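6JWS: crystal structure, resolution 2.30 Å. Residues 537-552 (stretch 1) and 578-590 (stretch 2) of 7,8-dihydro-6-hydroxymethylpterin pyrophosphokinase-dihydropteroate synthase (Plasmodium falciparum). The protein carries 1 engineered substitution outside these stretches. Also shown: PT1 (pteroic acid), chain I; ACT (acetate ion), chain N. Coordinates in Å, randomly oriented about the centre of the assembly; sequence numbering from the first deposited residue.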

ATOM      1  N   THR B 537       9.845 -29.325  17.906  1.00 17.98           N
ATOM      2  CA  THR B 537       9.579 -30.141  16.729  1.00 17.40           C
ATOM      3  C   THR B 537       9.078 -29.314  15.547  1.00 15.70           C
ATOM      4  O   THR B 537       9.207 -29.755  14.415  1.00 14.91           O
ATOM      5  CB  THR B 537       8.619 -31.314  17.005  1.00 16.52           C
ATOM      6  OG1 THR B 537       7.360 -30.755  17.394  1.00 16.10           O
ATOM      7  CG2 THR B 537       9.142 -32.292  18.040  1.00 15.17           C
ATOM      8  N   MET B 538       8.496 -28.143  15.803  1.00 15.33           N
ATOM      9  CA  MET B 538       7.655 -27.490  14.807  1.00 14.81           C
ATOM     10  C   MET B 538       8.423 -27.140  13.531  1.00 15.33           C
ATOM     11  O   MET B 538       7.832 -27.159  12.447  1.00 15.07           O
ATOM     12  CB  MET B 538       6.956 -26.246  15.368  1.00 14.55           C
ATOM     13  CG  MET B 538       7.897 -25.162  15.875  1.00 13.91           C
ATOM     14  SD  MET B 538       6.934 -23.780  16.546  1.00 15.77           S
ATOM     15  CE  MET B 538       8.250 -22.588  16.819  1.00 13.54           C
ATOM     16  N   ASP B 539       9.725 -26.853  13.643  1.00 15.40           N
ATOM     17  CA  ASP B 539      10.501 -26.399  12.494  1.00 17.58           C
ATOM     18  C   ASP B 539      10.653 -27.505  11.458  1.00 18.70           C
ATOM     19  O   ASP B 539      11.057 -27.246  10.322  1.00 20.70           O
ATOM     20  CB  ASP B 539      11.893 -25.863  12.877  1.00 18.33           C
ATOM     21  CG  ASP B 539      11.923 -24.491  13.557  1.00 19.06           C
ATOM     22  OD1 ASP B 539      10.942 -23.685  13.394  1.00 16.95           O
ATOM     23  OD2 ASP B 539      12.933 -24.231  14.269  1.00 19.41           O
ATOM     24  N   LYS B 540      10.345 -28.747  11.822  1.00 20.22           N
ATOM     25  CA  LYS B 540      10.462 -29.798  10.818  1.00 23.12           C
ATOM     26  C   LYS B 540       9.092 -30.262  10.339  1.00 20.74           C
ATOM     27  O   LYS B 540       9.015 -31.219   9.587  1.00 24.65           O
ATOM     28  CB  LYS B 540      11.290 -30.981  11.344  1.00 29.65           C
ATOM     29  CG  LYS B 540      12.796 -30.756  11.322  1.00 36.86           C
ATOM     30  CD  LYS B 540      13.559 -31.614  12.308  1.00 43.15           C
ATOM     31  CE  LYS B 540      15.043 -31.301  12.310  1.00 49.87           C
ATOM     32  NZ  LYS B 540      15.804 -32.285  13.119  1.00 55.31           N
ATOM     33  N   LEU B 541       8.016 -29.584  10.751  1.00 17.32           N
ATOM     34  CA  LEU B 541       6.681 -30.067  10.434  1.00 14.64           C
ATOM     35  C   LEU B 541       6.068 -29.200   9.345  1.00 14.20           C
ATOM     36  O   LEU B 541       4.987 -28.635   9.511  1.00 14.96           O
ATOM     37  CB  LEU B 541       5.838 -30.106  11.712  1.00 12.60           C
ATOM     38  CG  LEU B 541       6.395 -30.992  12.827  1.00 12.46           C
ATOM     39  CD1 LEU B 541       5.450 -30.983  14.010  1.00 11.62           C
ATOM     40  CD2 LEU B 541       6.637 -32.425  12.313  1.00 11.59           C
ATOM     41  N   THR B 542       6.718 -29.223   8.189  1.00 14.69           N
ATOM     42  CA  THR B 542       6.690 -28.130   7.236  1.00 17.28           C
ATOM     43  C   THR B 542       6.088 -28.539   5.887  1.00 17.66           C
ATOM     44  O   THR B 542       5.988 -27.708   4.964  1.00 17.99           O
ATOM     45  CB  THR B 542       8.120 -27.582   7.216  1.00 18.18           C
ATOM     46  OG1 THR B 542       8.001 -26.314   7.849  1.00 22.11           O
ATOM     47  CG2 THR B 542       8.792 -27.560   5.869  1.00 18.05           C
ATOM     48  N   ASN B 543       5.616 -29.785   5.795  1.00 16.39           N
ATOM     49  CA  ASN B 543       5.024 -30.255   4.548  1.00 17.33           C
ATOM     50  C   ASN B 543       3.518 -29.986   4.517  1.00 14.67           C
ATOM     51  O   ASN B 543       2.760 -30.501   5.325  1.00 14.26           O
ATOM     52  CB  ASN B 543       5.344 -31.727   4.261  1.00 20.24           C
ATOM     53  CG  ASN B 543       6.826 -32.043   4.254  1.00 24.73           C
ATOM     54  OD1 ASN B 543       7.642 -31.206   3.862  1.00 28.38           O
ATOM     55  ND2 ASN B 543       7.193 -33.255   4.670  1.00 27.21           N
ATOM     56  N   TYR B 544       3.084 -29.211   3.530  1.00 12.99           N
ATOM     57  CA  TYR B 544       1.683 -28.884   3.401  1.00 13.21           C
ATOM     58  C   TYR B 544       1.236 -29.254   1.993  1.00 14.63           C
ATOM     59  O   TYR B 544       1.913 -28.940   1.021  1.00 17.57           O
ATOM     60  CB  TYR B 544       1.463 -27.387   3.643  1.00 11.40           C
ATOM     61  CG  TYR B 544       1.674 -26.952   5.069  1.00 10.50           C
ATOM     62  CD1 TYR B 544       2.941 -26.589   5.524  1.00  9.53           C
ATOM     63  CD2 TYR B 544       0.602 -26.922   5.968  1.00  9.94           C
ATOM     64  CE1 TYR B 544       3.138 -26.212   6.845  1.00  9.27           C
ATOM     65  CE2 TYR B 544       0.787 -26.548   7.293  1.00  9.38           C
ATOM     66  CZ  TYR B 544       2.057 -26.186   7.721  1.00  9.46           C
ATOM     67  OH  TYR B 544       2.243 -25.829   9.024  1.00  9.79           O
ATOM     68  N   ASP B 545       0.076 -29.881   1.888  1.00 15.39           N
ATOM     69  CA  ASP B 545      -0.520 -30.095   0.585  1.00 18.47           C
ATOM     70  C   ASP B 545      -0.827 -28.752  -0.107  1.00 17.43           C
ATOM     71  O   ASP B 545      -0.442 -28.528  -1.240  1.00 16.14           O
ATOM     72  CB  ASP B 545      -1.748 -30.991   0.717  1.00 21.43           C
ATOM     73  CG  ASP B 545      -2.375 -31.234  -0.636  1.00 26.89           C
ATOM     74  OD1 ASP B 545      -1.613 -31.524  -1.594  1.00 32.82           O
ATOM     75  OD2 ASP B 545      -3.605 -31.087  -0.737  1.00 33.06           O
ATOM     76  N   ASN B 546      -1.519 -27.846   0.581  1.00 16.78           N
ATOM     77  CA  ASN B 546      -1.780 -26.518   0.053  1.00 16.40           C
ATOM     78  C   ASN B 546      -1.659 -25.519   1.199  1.00 14.34           C
ATOM     79  O   ASN B 546      -2.619 -25.301   1.922  1.00 15.61           O
ATOM     80  CB  ASN B 546      -3.174 -26.462  -0.578  1.00 18.19           C
ATOM     81  CG  ASN B 546      -3.403 -25.175  -1.339  1.00 22.65           C
ATOM     82  OD1 ASN B 546      -2.815 -24.134  -1.020  1.00 25.03           O
ATOM     83  ND2 ASN B 546      -4.258 -25.232  -2.348  1.00 22.08           N
ATOM     84  N   LEU B 547      -0.475 -24.942   1.393  1.00 11.74           N
ATOM     85  CA  LEU B 547      -0.173 -24.198   2.606  1.00 10.42           C
ATOM     86  C   LEU B 547      -1.291 -23.210   2.950  1.00 10.15           C
ATOM     87  O   LEU B 547      -1.823 -23.209   4.060  1.00 10.21           O
ATOM     88  CB  LEU B 547       1.185 -23.499   2.431  1.00  9.74           C
ATOM     89  CG  LEU B 547       1.487 -22.372   3.430  1.00  9.39           C
ATOM     90  CD1 LEU B 547       2.026 -22.944   4.744  1.00  9.02           C
ATOM     91  CD2 LEU B 547       2.492 -21.401   2.835  1.00  8.71           C
ATOM     92  N   VAL B 548      -1.679 -22.380   1.980  1.00  9.66           N
ATOM     93  CA  VAL B 548      -2.551 -21.270   2.281  1.00  9.48           C
ATOM     94  C   VAL B 548      -3.934 -21.757   2.703  1.00  9.91           C
ATOM     95  O   VAL B 548      -4.503 -21.266   3.687  1.00  9.22           O
ATOM     96  CB  VAL B 548      -2.553 -20.242   1.131  1.00  8.91           C
ATOM     97  CG1 VAL B 548      -3.751 -19.304   1.235  1.00  8.17           C
ATOM     98  CG2 VAL B 548      -1.240 -19.447   1.152  1.00  8.59           C
ATOM     99  N   TYR B 549      -4.463 -22.723   1.948  1.00 11.01           N
ATOM    100  CA  TYR B 549      -5.828 -23.196   2.125  1.00 12.07           C
ATOM    101  C   TYR B 549      -5.943 -24.245   3.235  1.00 11.52           C
ATOM    102  O   TYR B 549      -6.990 -24.313   3.895  1.00 11.17           O
ATOM    103  CB  TYR B 549      -6.434 -23.570   0.767  1.00 14.87           C
ATOM    104  CG  TYR B 549      -6.647 -22.332  -0.072  1.00 16.81           C
ATOM    105  CD1 TYR B 549      -7.748 -21.511   0.146  1.00 17.41           C
ATOM    106  CD2 TYR B 549      -5.703 -21.935  -1.004  1.00 17.01           C
ATOM    107  CE1 TYR B 549      -7.923 -20.346  -0.584  1.00 19.75           C
ATOM    108  CE2 TYR B 549      -5.865 -20.771  -1.744  1.00 18.87           C
ATOM    109  CZ  TYR B 549      -6.978 -19.979  -1.528  1.00 21.01           C
ATOM    110  OH  TYR B 549      -7.160 -18.837  -2.259  1.00 29.06           O
ATOM    111  N   ASP B 550      -4.876 -25.022   3.467  1.00 10.79           N
ATOM    112  CA  ASP B 550      -4.878 -25.975   4.574  1.00 12.17           C
ATOM    113  C   ASP B 550      -5.082 -25.247   5.911  1.00 11.33           C
ATOM    114  O   ASP B 550      -5.919 -25.657   6.715  1.00 10.47           O
ATOM    115  CB  ASP B 550      -3.615 -26.848   4.588  1.00 13.60           C
ATOM    116  CG  ASP B 550      -3.497 -27.782   3.380  1.00 15.28           C
ATOM    117  OD1 ASP B 550      -4.531 -27.985   2.670  1.00 15.96           O
ATOM    118  OD2 ASP B 550      -2.364 -28.286   3.132  1.00 15.94           O
ATOM    119  N   ILE B 551      -4.344 -24.140   6.113  1.00 10.28           N
ATOM    120  CA  ILE B 551      -4.394 -23.361   7.344  1.00  9.92           C
ATOM    121  C   ILE B 551      -5.749 -22.660   7.475  1.00 10.00           C
ATOM    122  O   ILE B 551      -6.406 -22.788   8.501  1.00  9.89           O
ATOM    123  CB  ILE B 551      -3.166 -22.426   7.425  1.00 10.38           C
ATOM    124  CG1 ILE B 551      -1.893 -23.225   7.753  1.00 10.63           C
ATOM    125  CG2 ILE B 551      -3.385 -21.287   8.401  1.00  9.89           C
ATOM    126  CD1 ILE B 551      -0.620 -22.549   7.314  1.00 10.43           C
ATOM    127  N   LYS B 552      -6.213 -21.995   6.406  1.00 10.01           N
ATOM    128  CA  LYS B 552      -7.548 -21.415   6.347  1.00  9.72           C
ATOM    129  C   LYS B 552      -8.630 -22.443   6.684  1.00  8.91           C
ATOM    130  O   LYS B 552      -9.518 -22.178   7.515  1.00  8.39           O
ATOM    131  CB  LYS B 552      -7.829 -20.782   4.974  1.00 10.80           C
ATOM    132  CG  LYS B 552      -9.117 -19.976   4.897  1.00 12.06           C
ATOM    133  CD  LYS B 552      -9.518 -19.437   3.525  1.00 13.87           C
ATOM    134  CE  LYS B 552     -10.945 -18.926   3.577  1.00 15.80           C
ATOM    135  NZ  LYS B 552     -11.252 -17.940   2.511  1.00 20.14           N
ATOM    136  N   LEU B 578       2.420 -17.338  12.228  1.00  7.35           N
ATOM    137  CA  LEU B 578       3.688 -17.166  11.535  1.00  7.73           C
ATOM    138  C   LEU B 578       4.814 -17.795  12.355  1.00  8.35           C
ATOM    139  O   LEU B 578       4.859 -17.642  13.585  1.00  8.22           O
ATOM    140  CB  LEU B 578       3.954 -15.679  11.303  1.00  7.56           C
ATOM    141  CG  LEU B 578       2.940 -14.969  10.407  1.00  7.61           C
ATOM    142  CD1 LEU B 578       3.123 -13.462  10.502  1.00  7.65           C
ATOM    143  CD2 LEU B 578       3.058 -15.435   8.954  1.00  7.40           C
ATOM    144  N   GLY B 579       5.729 -18.495  11.664  1.00  8.80           N
ATOM    145  CA  GLY B 579       6.873 -19.087  12.354  1.00  9.06           C
ATOM    146  C   GLY B 579       6.539 -20.404  13.083  1.00  9.37           C
ATOM    147  O   GLY B 579       7.432 -21.049  13.634  1.00  9.82           O
ATOM    148  N   PHE B 580       5.268 -20.826  13.106  1.00  8.97           N
ATOM    149  CA  PHE B 580       4.919 -22.041  13.836  1.00  9.01           C
ATOM    150  C   PHE B 580       4.701 -23.190  12.854  1.00  9.15           C
ATOM    151  O   PHE B 580       3.620 -23.320  12.258  1.00  8.99           O
ATOM    152  CB  PHE B 580       3.656 -21.846  14.677  1.00  8.64           C
ATOM    153  CG  PHE B 580       3.743 -21.026  15.945  1.00  8.64           C
ATOM    154  CD1 PHE B 580       3.962 -21.634  17.173  1.00  8.18           C
ATOM    155  CD2 PHE B 580       3.415 -19.667  15.937  1.00  8.81           C
ATOM    156  CE1 PHE B 580       3.904 -20.904  18.347  1.00  8.22           C
ATOM    157  CE2 PHE B 580       3.406 -18.922  17.110  1.00  8.44           C
ATOM    158  CZ  PHE B 580       3.619 -19.551  18.318  1.00  8.29           C
ATOM    159  N   ALA B 581       5.735 -24.026  12.699  1.00  9.21           N
ATOM    160  CA  ALA B 581       5.769 -25.040  11.656  1.00  9.81           C
ATOM    161  C   ALA B 581       5.608 -24.403  10.276  1.00 10.20           C
ATOM    162  O   ALA B 581       4.863 -24.920   9.430  1.00 10.10           O
ATOM    163  CB  ALA B 581       4.739 -26.139  11.880  1.00  9.34           C
ATOM    164  N   LYS B 582       6.325 -23.297  10.047  1.00 10.52           N
ATOM    165  CA  LYS B 582       6.446 -22.759   8.694  1.00 11.17           C
ATOM    166  C   LYS B 582       7.911 -22.401   8.440  1.00 12.09           C
ATOM    167  O   LYS B 582       8.540 -21.775   9.280  1.00 11.90           O
ATOM    168  CB  LYS B 582       5.544 -21.530   8.497  1.00 10.07           C
ATOM    169  CG  LYS B 582       4.045 -21.802   8.418  1.00  9.72           C
ATOM    170  CD  LYS B 582       3.332 -21.554   9.728  1.00  9.56           C
ATOM    171  CE  LYS B 582       1.948 -22.170   9.792  1.00  9.06           C
ATOM    172  NZ  LYS B 582       1.350 -21.984  11.133  1.00  8.57           N
ATOM    173  N   LYS B 583       8.452 -22.804   7.279  1.00 13.92           N
ATOM    174  CA  LYS B 583       9.712 -22.253   6.793  1.00 15.36           C
ATOM    175  C   LYS B 583       9.516 -20.755   6.545  1.00 14.95           C
ATOM    176  O   LYS B 583       8.382 -20.281   6.396  1.00 13.44           O
ATOM    177  CB  LYS B 583      10.188 -22.984   5.532  1.00 18.20           C
ATOM    178  CG  LYS B 583      10.490 -24.479   5.698  1.00 24.49           C
ATOM    179  CD  LYS B 583      11.880 -24.749   6.253  1.00 31.46           C
ATOM    180  CE  LYS B 583      12.240 -26.215   6.408  1.00 37.26           C
ATOM    181  NZ  LYS B 583      12.180 -26.667   7.823  1.00 40.41           N
ATOM    182  N   HIS B 584      10.636 -20.023   6.511  1.00 14.10           N
ATOM    183  CA  HIS B 584      10.641 -18.580   6.324  1.00 14.30           C
ATOM    184  C   HIS B 584       9.876 -18.182   5.067  1.00 14.46           C
ATOM    185  O   HIS B 584       9.029 -17.298   5.137  1.00 13.89           O
ATOM    186  CB  HIS B 584      12.070 -18.021   6.430  1.00 13.68           C
ATOM    187  CG  HIS B 584      12.697 -18.353   7.744  1.00 13.32           C
ATOM    188  ND1 HIS B 584      11.936 -18.530   8.900  1.00 13.80           N
ATOM    189  CD2 HIS B 584      13.982 -18.566   8.099  1.00 12.95           C
ATOM    190  CE1 HIS B 584      12.735 -18.826   9.914  1.00 13.53           C
ATOM    191  NE2 HIS B 584      13.998 -18.858   9.443  1.00 13.10           N
ATOM    192  N   ASP B 585      10.118 -18.888   3.949  1.00 16.12           N
ATOM    193  CA  ASP B 585       9.393 -18.660   2.700  1.00 16.57           C
ATOM    194  C   ASP B 585       7.891 -18.918   2.851  1.00 14.28           C
ATOM    195  O   ASP B 585       7.100 -18.305   2.134  1.00 13.54           O
ATOM    196  CB  ASP B 585      10.013 -19.406   1.508  1.00 21.61           C
ATOM    197  CG  ASP B 585      11.350 -18.819   1.052  1.00 30.01           C
ATOM    198  OD1 ASP B 585      11.544 -17.568   1.169  1.00 31.66           O
ATOM    199  OD2 ASP B 585      12.211 -19.611   0.585  1.00 35.60           O
ATOM    200  N   GLN B 586       7.505 -19.810   3.780  1.00 11.98           N
ATOM    201  CA  GLN B 586       6.102 -20.146   3.988  1.00 10.76           C
ATOM    202  C   GLN B 586       5.436 -19.056   4.810  1.00  9.94           C
ATOM    203  O   GLN B 586       4.303 -18.689   4.531  1.00  9.53           O
ATOM    204  CB  GLN B 586       5.918 -21.531   4.626  1.00 10.08           C
ATOM    205  CG  GLN B 586       6.341 -22.667   3.707  1.00  9.58           C
ATOM    206  CD  GLN B 586       6.342 -24.021   4.379  1.00 10.10           C
ATOM    207  OE1 GLN B 586       6.854 -24.171   5.494  1.00 10.36           O
ATOM    208  NE2 GLN B 586       5.804 -25.032   3.692  1.00  9.53           N
ATOM    209  N   SER B 587       6.154 -18.556   5.821  1.00 10.23           N
ATOM    210  CA  SER B 587       5.688 -17.414   6.590  1.00 10.84           C
ATOM    211  C   SER B 587       5.407 -16.246   5.642  1.00 10.85           C
ATOM    212  O   SER B 587       4.332 -15.653   5.696  1.00 11.29           O
ATOM    213  CB  SER B 587       6.688 -17.030   7.673  1.00 10.68           C
ATOM    214  OG  SER B 587       6.651 -17.964   8.736  1.00 10.40           O
ATOM    215  N   ILE B 588       6.328 -15.991   4.706  1.00 11.16           N
ATOM    216  CA  ILE B 588       6.154 -14.911   3.739  1.00 12.21           C
ATOM    217  C   ILE B 588       4.940 -15.187   2.860  1.00 11.25           C
ATOM    218  O   ILE B 588       4.131 -14.296   2.582  1.00 10.07           O
ATOM    219  CB  ILE B 588       7.443 -14.679   2.917  1.00 13.27           C
ATOM    220  CG1 ILE B 588       8.503 -13.982   3.771  1.00 15.30           C
ATOM    221  CG2 ILE B 588       7.140 -13.858   1.679  1.00 13.61           C
ATOM    222  CD1 ILE B 588       9.946 -14.419   3.476  1.00 19.02           C
ATOM    223  N   LYS B 589       4.808 -16.450   2.442  1.00 11.27           N
ATOM    224  CA  LYS B 589       3.731 -16.798   1.538  1.00 11.74           C
ATOM    225  C   LYS B 589       2.381 -16.590   2.212  1.00 10.90           C
ATOM    226  O   LYS B 589       1.451 -16.116   1.569  1.00 10.53           O
ATOM    227  CB  LYS B 589       3.836 -18.235   1.025  1.00 14.77           C
ATOM    228  CG  LYS B 589       2.788 -18.583  -0.040  1.00 16.64           C
ATOM    229  CD  LYS B 589       3.328 -19.557  -1.049  1.00 19.52           C
ATOM    230  CE  LYS B 589       2.238 -20.290  -1.803  1.00 24.67           C
ATOM    231  NZ  LYS B 589       1.524 -19.381  -2.733  1.00 30.14           N
ATOM    232  N   LEU B 590       2.284 -16.937   3.501  1.00  9.96           N
ATOM    233  CA  LEU B 590       1.044 -16.703   4.216  1.00 10.16           C
ATOM    234  C   LEU B 590       0.700 -15.210   4.210  1.00 10.18           C
ATOM    235  O   LEU B 590      -0.463 -14.870   4.042  1.00 10.01           O
ATOM    236  CB  LEU B 590       1.160 -17.255   5.648  1.00  9.58           C
ATOM    237  CG  LEU B 590       1.119 -18.782   5.748  1.00  9.45           C
ATOM    238  CD1 LEU B 590       1.578 -19.245   7.112  1.00  8.75           C
ATOM    239  CD2 LEU B 590      -0.272 -19.332   5.426  1.00  9.03           C
TER
HETATM  240  C2  PT1 I 801       1.546 -15.644  17.567  1.00  8.52           C
HETATM  241  C3  PT1 I 801       2.314 -15.917  18.783  1.00  8.58           C
HETATM  242  C5  PT1 I 801       1.542 -16.079  20.019  1.00  8.38           C
HETATM  243  N6  PT1 I 801       3.665 -16.014  18.803  1.00  9.25           N
HETATM  244  C7  PT1 I 801      -0.486 -15.750  18.785  1.00  8.49           C
HETATM  245  N9  PT1 I 801       0.183 -15.979  19.961  1.00  8.42           N
HETATM  246  C10 PT1 I 801       4.299 -16.297  19.972  1.00  9.10           C
HETATM  247  N11 PT1 I 801      -1.865 -15.672  18.755  1.00  8.25           N
HETATM  248  C12 PT1 I 801       3.569 -16.481  21.139  1.00  8.68           C
HETATM  249  C21 PT1 I 801      10.141 -17.599  15.221  1.00 11.14           C
HETATM  250  O22 PT1 I 801      11.112 -16.798  15.300  1.00 12.07           O
HETATM  251  O1  PT1 I 801       2.185 -15.491  16.401  1.00  8.65           O
HETATM  252  N4  PT1 I 801       0.199 -15.567  17.623  1.00  8.46           N
HETATM  253  N8  PT1 I 801       2.225 -16.353  21.144  1.00  8.24           N
HETATM  254  C13 PT1 I 801       5.797 -16.447  19.963  1.00  9.75           C
HETATM  255  N14 PT1 I 801       6.138 -17.712  19.257  1.00 10.13           N
HETATM  256  C15 PT1 I 801       7.089 -17.706  18.293  1.00 10.05           C
HETATM  257  C16 PT1 I 801       6.999 -18.599  17.204  1.00  9.83           C
HETATM  258  C17 PT1 I 801       8.182 -16.786  18.412  1.00  9.72           C
HETATM  259  C18 PT1 I 801       8.002 -18.562  16.205  1.00 10.20           C
HETATM  260  C19 PT1 I 801       9.187 -16.775  17.414  1.00 10.02           C
HETATM  261  C20 PT1 I 801       9.084 -17.648  16.302  1.00 10.55           C
HETATM  262  O23 PT1 I 801      10.045 -18.354  14.239  1.00 11.41           O
HETATM  263  C   ACT N 806       5.134 -24.389   0.432  1.00 34.94           C
HETATM  264  O   ACT N 806       4.293 -25.125   0.969  1.00 28.82           O
HETATM  265  OXT ACT N 806       4.843 -23.337  -0.170  1.00 39.39           O
HETATM  266  CH3 ACT N 806       6.628 -24.800   0.506  1.00 36.86           C
HETATM  267  O   HOH W   1       8.461 -23.417  12.770  1.00 10.48           O
HETATM  268  O   HOH W   2      11.039 -22.436  10.604  1.00 27.08           O

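Stretch 1 forms a 3-10 turn (538-540) after Thr537, passes through a loop and enters a helix at Leu547; stretch 2 runs as a loop into a helix beginning at His584. The two helix axes cross at -70° and come no closer than 10.5 Å, so side chains must span the gap between them. The backbones come closest where the 3-10 turn meets the loop of stretch 2: the CA atoms of Met538 and Ala581 are 4.4 Å apart, against 6.1 Å for those of Val548 and Leu590 in the helices, and Ala581 CA directs its hydrogen at Met538 O (3.1 Å). Ala581, with both phi and psi positive, is pressed against Met538 and Leu541, its CB 4.1 Å from the CB of each.

The Tyr544 hydroxyl donates a hydrogen bond from OH to Ala581 O (2.8 Å), which lies at the ring edge. Gln586 joins loop to helix: its NE2 donates to Thr542 O (3.0 Å) almost linearly, while its OE1 accepts from Lys583 N (2.8 Å) and, weakly, from Thr542 OG1 (3.4 Å). A water bridges Asp539 OD1 (2.6 Å from its oxygen) and Gly579 O (2.7 Å).

Between the helices the contact is apolar. Leu590 CD2 packs against Ile551 CD1 (3.7 Å) and Leu547 CG (4.0 Å). Met538 SD approaches Phe580 CD1 (3.7 Å) obliquely, whereas C16 of pteroic acid lies over one face of that ring.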